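Local coordinates for protein metagenomic carboxyl esterase MGS0156 (PDB 5D8M) that probably hydrolyses carboxylic ester bonds, as a carboxyl esterase of metagenomic origin, at residues Gly86-Leu91 / Asp150-Val155. Numbering follows the deposited sequence.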
loop_
_atom_site.group_PDB
_atom_site.type_symbol
_atom_site.label_atom_id
_atom_site.label_comp_id
_atom_site.label_asym_id
_atom_site.label_seq_id
_atom_site.Cartn_x
_atom_site.Cartn_y
_atom_site.Cartn_z
ATOM N N GLY A 86 -8.616 8.162 19.591
ATOM C CA GLY A 86 -9.015 9.170 18.617
ATOM C C GLY A 86 -8.216 9.104 17.310
ATOM O O GLY A 86 -7.996 10.119 16.655
ATOM N N ILE A 87 -7.774 7.910 16.935
ATOM C CA ILE A 87 -7.028 7.735 15.688
ATOM C C ILE A 87 -8.002 7.628 14.519
ATOM O O ILE A 87 -9.029 6.970 14.630
ATOM C CB ILE A 87 -6.109 6.487 15.749
ATOM C CG1 ILE A 87 -4.958 6.762 16.711
ATOM C CG2 ILE A 87 -5.582 6.085 14.343
ATOM C CD1 ILE A 87 -4.009 5.603 16.889
ATOM N N ARG A 88 -7.684 8.310 13.425
ATOM C CA ARG A 88 -8.411 8.173 12.180
ATOM C C ARG A 88 -7.480 7.644 11.096
ATOM O O ARG A 88 -6.427 8.213 10.841
ATOM C CB ARG A 88 -9.023 9.507 11.735
ATOM C CG ARG A 88 -9.675 9.423 10.352
ATOM C CD ARG A 88 -10.324 10.758 9.987
ATOM N NE ARG A 88 -11.335 11.158 10.960
ATOM C CZ ARG A 88 -12.601 10.767 10.932
ATOM N NH1 ARG A 88 -13.043 9.966 9.972
ATOM N NH2 ARG A 88 -13.422 11.173 11.867
ATOM N N LEU A 89 -7.883 6.538 10.487
ATOM C CA LEU A 89 -7.191 5.960 9.359
ATOM C C LEU A 89 -7.681 6.665 8.088
ATOM O O LEU A 89 -8.867 6.627 7.758
ATOM C CB LEU A 89 -7.451 4.452 9.286
ATOM C CG LEU A 89 -7.255 3.667 10.586
ATOM C CD1 LEU A 89 -7.676 2.198 10.385
ATOM C CD2 LEU A 89 -5.808 3.765 11.075
ATOM N N VAL A 90 -6.766 7.357 7.430
ATOM C CA VAL A 90 -7.038 7.996 6.160
ATOM C C VAL A 90 -6.527 7.080 5.053
ATOM O O VAL A 90 -5.321 6.909 4.876
ATOM C CB VAL A 90 -6.381 9.382 6.082
ATOM C CG1 VAL A 90 -6.770 10.058 4.773
ATOM C CG2 VAL A 90 -6.837 10.233 7.301
ATOM N N LEU A 91 -7.469 6.490 4.335
ATOM C CA LEU A 91 -7.218 5.484 3.319
ATOM C C LEU A 91 -7.002 6.140 1.957
ATOM O O LEU A 91 -7.841 6.875 1.500
ATOM C CB LEU A 91 -8.390 4.511 3.241
ATOM C CG LEU A 91 -8.886 3.926 4.561
ATOM C CD1 LEU A 91 -10.224 3.143 4.382
ATOM C CD2 LEU A 91 -7.803 3.031 5.143
ATOM N N ASP A 150 -8.267 14.650 15.885
ATOM C CA ASP A 150 -8.012 13.291 15.426
ATOM C C ASP A 150 -6.527 13.077 15.229
ATOM O O ASP A 150 -5.820 13.970 14.768
ATOM C CB ASP A 150 -8.741 12.993 14.111
ATOM C CG ASP A 150 -10.225 12.697 14.304
ATOM O OD1 ASP A 150 -10.682 12.581 15.457
ATOM O OD2 ASP A 150 -10.924 12.532 13.279
ATOM N N THR A 151 -6.053 11.893 15.569
ATOM C CA THR A 151 -4.692 11.531 15.211
ATOM C C THR A 151 -4.685 10.871 13.825
ATOM O O THR A 151 -5.287 9.815 13.612
ATOM C CB THR A 151 -4.063 10.623 16.282
ATOM O OG1 THR A 151 -4.041 11.328 17.531
ATOM C CG2 THR A 151 -2.644 10.287 15.906
ATOM N N ILE A 152 -4.031 11.531 12.874
ATOM C CA ILE A 152 -4.092 11.130 11.476
ATOM C C ILE A 152 -3.066 10.041 11.144
ATOM O O ILE A 152 -1.854 10.241 11.304
ATOM C CB ILE A 152 -3.870 12.345 10.554
ATOM C CG1 ILE A 152 -4.981 13.372 10.781
ATOM C CG2 ILE A 152 -3.804 11.907 9.100
ATOM C CD1 ILE A 152 -6.393 12.835 10.472
ATOM N N VAL A 153 -3.570 8.881 10.726
ATOM C CA VAL A 153 -2.720 7.786 10.281
ATOM C C VAL A 153 -3.106 7.393 8.856
ATOM O O VAL A 153 -4.165 6.813 8.636
ATOM C CB VAL A 153 -2.831 6.566 11.227
ATOM C CG1 VAL A 153 -2.041 5.356 10.651
ATOM C CG2 VAL A 153 -2.330 6.940 12.620
ATOM N N PHE A 154 -2.264 7.727 7.884
ATOM C CA PHE A 154 -2.520 7.318 6.507
ATOM C C PHE A 154 -2.315 5.817 6.379
ATOM O O PHE A 154 -1.351 5.274 6.923
ATOM C CB PHE A 154 -1.589 8.038 5.520
ATOM C CG PHE A 154 -1.932 9.499 5.304
ATOM C CD1 PHE A 154 -2.964 9.858 4.457
ATOM C CD2 PHE A 154 -1.213 10.505 5.949
ATOM C CE1 PHE A 154 -3.291 11.196 4.235
ATOM C CE2 PHE A 154 -1.532 11.853 5.731
ATOM C CZ PHE A 154 -2.572 12.195 4.862
ATOM N N VAL A 155 -3.242 5.163 5.684
ATOM C CA VAL A 155 -3.063 3.786 5.261
ATOM C C VAL A 155 -3.263 3.771 3.763
ATOM O O VAL A 155 -4.349 4.090 3.274
ATOM C CB VAL A 155 -4.045 2.827 5.942
ATOM C CG1 VAL A 155 -3.783 1.404 5.483
ATOM C CG2 VAL A 155 -3.892 2.930 7.473
#
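R88 keeps CG anti to its backbone N (chi1 174°) and bends at chi3 (-59°), while D150 sets its carboxylate beside its own N (chi1 -78°), so the two side chains cross obliquely. D150 OD2 meets the edge of the guanidinium in its plane, 2.7 Å from R88 NE, in a salt bridge to which R88 NH2 adds only a weak second bond; R88 NE in turn approaches from above the carboxylate plane. An alanine in place of R88 would lose this salt bridge and would probably leave the D150 carboxylate less firmly oriented. Beneath it runs a parallel ladder of five nearly straight backbone bonds, from T151 N to G86 O (2.8 Å) through to V155 N to V90 O (2.8 Å). On the R88 face, V90 packs CG1 against F154 CE1 (3.7 Å) and CG2 against I152 CG2 (3.9 Å). I87, L89 and L91 line the other face, where L91 CD2 lies 3.8 Å from V155 CB. Helix 324-338 covers that face, touching I87, L89, V153 and V155. These are inner strands of a parallel sheet, consistent with an alpha/beta-hydrolase core: 87-92 pairs onward with 120-123, whose T122 binds R88 NH1, and 151-157 borders 178-184.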